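Local coordinates for protein transcriptional regulator, TetR family (Myxococcus xanthus, PDB 5K7F) that probably acts as a DNA-binding transcriptional repressor, responding to isovaleryl coenzyme A in the control of an alternative route to that same compound, at residues I86-P89 with V90-L93; R182-D185 with E186-A189. One frame throughout, in Å; residues are numbered along the deposited sequence. Where two conformers were deposited one is given.

Contact 1 (I86-P89 with V90-L93); sequences IANP and VERL
Asn88 and Arg92 carry this contact, the first holding the start of helix 89-105 and the second reaching back from its first turn to the loop before it. The amide oxygen OD1 of Asn88 accepts from the backbone N of Glu91 at 3.1 Å. That bond is almost straight at hydrogen (175°), though the donor stands above the plane of the side-chain amide. Asparagine suits the place because its short side chain, with CG anti to the backbone N, brings OD1 to an amide N-H of the first turn, which has no preceding turn to bond to. Its amide also presents a flat surface: in the conformer modelled here the carboxylate of Glu91 stacks on it, the planes 11° apart, with CG of Asn88 3.6 Å from CG of Glu91. In that conformer one water bridges Asn88 ND2 and Glu91 OE2, its bond to OE2 weak; a second links Glu91 OE1 to the backbone N of Asn88, weakly at the latter.

Arg92 NH1 donates to the backbone oxygen of Ile86 at 2.8 Å, the acceptor lying close to the guanidinium plane. A bend at chi3 (78°) brings the long chain back to that carbonyl, while CA of Pro89 lies over one face of the guanidinium. Gln147 of helix 125-150 takes a further hydrogen bond from NH2, which helps to fix the group's rotation. CG2 of Ile86 packs 3.7 Å from CB of Glu91.

Pro89 fits the first helical position, where its missing N-H costs nothing, and its carbonyl already accepts from the N of Leu93 at 3.0 Å. The whole is an asparagine N-cap followed by proline, here starting a helix of the C-terminal domain, which in TetR-family regulators usually binds the ligand.

Contact 2 (R182-D185 with E186-A189); sequences RLTD and EQIA
A capping box opens helix 185-196, formed by Thr184 at the N-cap and Gln187 three residues on. Gln187 N donates to Thr184 OG1 at 3.1 Å, and in return Thr184 N donates to Gln187 OE1 at 2.8 Å, nearly straight (169°) and in the plane of the side-chain amide. Threonine suits the cap because OG1, set between its backbone N and carbonyl carbon (chi1 64°), faces the first turn. Glutamine is long enough for its extended chain to reach back to the N of Thr184, and its NE2 shares a water with the backbone oxygen of Arg182.

Beside the box, Leu183 CB meets Ile188 CG1 at 4.0 Å, an apolar contact at the foot of the helix. Ile188 also packs on Ile173, Trp176 and Phe177, and an alanine here would probably open a gap among these residues and leave Leu183 without its apolar mate. Asp185 OD1 accepts a weak hydrogen bond from the N of Glu186, and the Asp185 side chain touches Leu102 and Thr105 of helix 89-105.

Arg182 forms a salt bridge with Asp158 of the second subunit. Through the reciprocal bonds the amide N-H of Gln187 and that of Thr184 each gain a side-chain acceptor, and the carboxylate of Asp185 beside the helix N-terminus is likely to be stabilised by the helix dipole.

Overall arrangement
Both contacts are helix starts in the C-terminal domain, their centres 22 Å apart and their nearest atoms about 9 Å apart. Contact 1 begins helix 89-105 and contact 2 begins helix 185-196; the second helix packs on the first through Asp185 and Ala189. Each is partly buried, but contact 1 has more buried residues and is braced by helix 125-150, whereas contact 2 is more exposed and reaches the second subunit. The capping chemistry differs accordingly: contact 1 uses an asparagine amide, with an arginine tying the preceding loop to the helix, while contact 2 relies on a reciprocal threonine–glutamine pair, with its arginine directed across the dimer interface.

Contact 1 (I86-P89 with V90-L93)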
loop_
_atom_site.group_PDB
_atom_site.type_symbol
_atom_site.label_atom_id
_atom_site.label_comp_id
_atom_site.label_asym_id
_atom_site.label_seq_id
_atom_site.Cartn_x
_atom_site.Cartn_y
_atom_site.Cartn_z
ATOM N N ILE A 86 6.486 16.625 -20.658
ATOM C CA ILE A 86 5.908 17.830 -20.075
ATOM C C ILE A 86 7.018 18.579 -19.351
ATOM O O ILE A 86 7.644 18.047 -18.425
ATOM C CB ILE A 86 4.746 17.481 -19.133
ATOM C CG1 ILE A 86 3.657 16.742 -19.893
ATOM C CG2 ILE A 86 4.171 18.717 -18.471
ATOM C CD1 ILE A 86 2.617 16.139 -18.995
ATOM N N ALA A 87 7.270 19.824 -19.781
ATOM C CA ALA A 87 8.455 20.547 -19.327
ATOM C C ALA A 87 8.258 21.126 -17.935
ATOM O O ALA A 87 9.172 21.057 -17.088
ATOM C CB ALA A 87 8.798 21.669 -20.308
ATOM N N ASN A 88 7.063 21.640 -17.682
ATOM C CA ASN A 88 6.708 22.168 -16.375
ATOM C C ASN A 88 6.574 21.014 -15.381
ATOM O O ASN A 88 5.744 20.108 -15.602
ATOM C CB ASN A 88 5.414 22.970 -16.499
ATOM C CG ASN A 88 4.952 23.500 -15.165
ATOM O OD1 ASN A 88 4.992 22.775 -14.200
ATOM N ND2 ASN A 88 4.499 24.757 -15.110
ATOM N N PRO A 89 7.385 20.988 -14.296
ATOM C CA PRO A 89 7.468 19.789 -13.439
ATOM C C PRO A 89 6.246 19.559 -12.565
ATOM O O PRO A 89 5.938 18.392 -12.277
ATOM C CB PRO A 89 8.721 20.039 -12.581
ATOM C CG PRO A 89 8.872 21.559 -12.552
ATOM C CD PRO A 89 8.365 22.019 -13.912
ATOM N N VAL A 90 5.540 20.611 -12.131
ATOM C CA VAL A 90 4.285 20.379 -11.424
ATOM C C VAL A 90 3.199 19.885 -12.379
ATOM O O VAL A 90 2.439 18.969 -12.032
ATOM C CB VAL A 90 3.846 21.620 -10.618
ATOM C CG1 VAL A 90 3.149 22.667 -11.437
ATOM C CG2 VAL A 90 2.938 21.156 -9.460
ATOM N N GLU A 91 3.139 20.418 -13.616
ATOM C CA GLU A 91 2.210 19.867 -14.601
ATOM C C GLU A 91 2.534 18.410 -14.887
ATOM O O GLU A 91 1.626 17.579 -15.029
ATOM C CB GLU A 91 2.275 20.662 -15.913
ATOM C CG GLU A 91 1.729 22.089 -15.869
ATOM C CD GLU A 91 1.724 22.771 -17.255
ATOM O OE1 GLU A 91 1.945 22.087 -18.298
ATOM O OE2 GLU A 91 1.511 24.000 -17.289
ATOM N N ARG A 92 3.801 18.078 -14.921
ATOM C CA ARG A 92 4.211 16.704 -15.142
ATOM C C ARG A 92 3.768 15.778 -13.981
ATOM O O ARG A 92 3.232 14.716 -14.182
ATOM C CB ARG A 92 5.709 16.638 -15.327
ATOM C CG ARG A 92 6.216 15.352 -15.840
ATOM C CD ARG A 92 7.563 15.508 -16.512
ATOM N NE ARG A 92 8.600 15.619 -15.598
ATOM C CZ ARG A 92 9.368 16.682 -15.430
ATOM N NH1 ARG A 92 9.192 17.720 -16.150
ATOM N NH2 ARG A 92 10.255 16.681 -14.504
ATOM N N LEU A 93 3.969 16.238 -12.750
ATOM C CA LEU A 93 3.562 15.427 -11.600
ATOM C C LEU A 93 2.042 15.253 -11.560
ATOM O O LEU A 93 1.539 14.152 -11.272
ATOM C CB LEU A 93 4.066 16.088 -10.325
ATOM C CG LEU A 93 5.544 15.827 -10.019
ATOM C CD1 LEU A 93 6.011 16.868 -9.061
ATOM C CD2 LEU A 93 5.725 14.403 -9.497
HETATM O O HOH W 1 4.574 22.280 -19.818
HETATM O O HOH W 2 4.151 26.191 -17.853
#

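Contact 2 (R182-D185 with E186-A189)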
loop_
_atom_site.group_PDB
_atom_site.type_symbol
_atom_site.label_atom_id
_atom_site.label_comp_id
_atom_site.label_asym_id
_atom_site.label_seq_id
_atom_site.Cartn_x
_atom_site.Cartn_y
_atom_site.Cartn_z
ATOM N N ARG A 182 -18.952 5.168 -4.364
ATOM C CA ARG A 182 -19.466 6.528 -4.378
ATOM C C ARG A 182 -18.615 7.435 -5.256
ATOM O O ARG A 182 -19.146 8.190 -6.069
ATOM C CB ARG A 182 -19.549 7.069 -2.954
ATOM C CG ARG A 182 -19.981 8.519 -2.892
ATOM C CD ARG A 182 -20.095 9.011 -1.485
ATOM N NE ARG A 182 -18.801 9.156 -0.851
ATOM C CZ ARG A 182 -18.028 10.242 -0.909
ATOM N NH1 ARG A 182 -18.381 11.320 -1.607
ATOM N NH2 ARG A 182 -16.873 10.247 -0.242
ATOM N N LEU A 183 -17.299 7.350 -5.138
ATOM C CA LEU A 183 -16.372 8.160 -5.920
ATOM C C LEU A 183 -15.909 7.407 -7.169
ATOM O O LEU A 183 -15.540 6.233 -7.085
ATOM C CB LEU A 183 -15.166 8.521 -5.059
ATOM C CG LEU A 183 -15.457 9.384 -3.836
ATOM C CD1 LEU A 183 -14.180 9.487 -3.065
ATOM C CD2 LEU A 183 -15.943 10.740 -4.149
ATOM N N THR A 184 -15.956 8.081 -8.325
ATOM C CA THR A 184 -15.379 7.544 -9.549
ATOM C C THR A 184 -13.854 7.673 -9.510
ATOM O O THR A 184 -13.291 8.399 -8.692
ATOM C CB THR A 184 -15.912 8.275 -10.787
ATOM O OG1 THR A 184 -15.499 9.653 -10.751
ATOM C CG2 THR A 184 -17.431 8.199 -10.829
ATOM N N ASP A 185 -13.215 7.025 -10.462
ATOM C CA ASP A 185 -11.796 7.106 -10.601
ATOM C C ASP A 185 -11.364 8.552 -10.837
ATOM O O ASP A 185 -10.406 9.006 -10.306
ATOM C CB ASP A 185 -11.255 6.228 -11.782
ATOM C CG ASP A 185 -12.018 6.385 -13.163
ATOM O OD1 ASP A 185 -12.955 7.134 -13.310
ATOM O OD2 ASP A 185 -11.620 5.668 -14.109
ATOM N N GLU A 186 -12.112 9.242 -11.691
ATOM C CA GLU A 186 -11.788 10.632 -12.006
ATOM C C GLU A 186 -11.965 11.542 -10.794
ATOM O O GLU A 186 -11.177 12.477 -10.604
ATOM C CB GLU A 186 -12.650 11.122 -13.170
ATOM C CG GLU A 186 -12.296 10.464 -14.485
ATOM C CD GLU A 186 -12.880 11.170 -15.696
ATOM O OE1 GLU A 186 -14.070 11.581 -15.697
ATOM O OE2 GLU A 186 -12.119 11.317 -16.667
ATOM N N GLN A 187 -12.991 11.303 -9.969
ATOM C CA GLN A 187 -13.159 12.111 -8.761
ATOM C C GLN A 187 -11.990 11.885 -7.803
ATOM O O GLN A 187 -11.500 12.841 -7.180
ATOM C CB GLN A 187 -14.480 11.785 -8.072
ATOM C CG GLN A 187 -15.695 12.354 -8.737
ATOM C CD GLN A 187 -16.998 11.761 -8.210
ATOM O OE1 GLN A 187 -17.138 10.554 -8.051
ATOM N NE2 GLN A 187 -17.962 12.630 -7.925
ATOM N N ILE A 188 -11.506 10.638 -7.721
ATOM C CA ILE A 188 -10.378 10.314 -6.840
ATOM C C ILE A 188 -9.142 11.021 -7.359
ATOM O O ILE A 188 -8.428 11.680 -6.587
ATOM C CB ILE A 188 -10.136 8.791 -6.707
ATOM C CG1 ILE A 188 -11.356 8.120 -6.039
ATOM C CG2 ILE A 188 -8.833 8.527 -5.873
ATOM C CD1 ILE A 188 -11.491 6.599 -6.194
ATOM N N ALA A 189 -8.909 10.976 -8.675
ATOM C CA ALA A 189 -7.724 11.646 -9.216
ATOM C C ALA A 189 -7.827 13.157 -9.072
ATOM O O ALA A 189 -6.844 13.823 -8.705
ATOM C CB ALA A 189 -7.507 11.260 -10.676
HETATM O O HOH W 3 -19.804 10.879 -6.030
#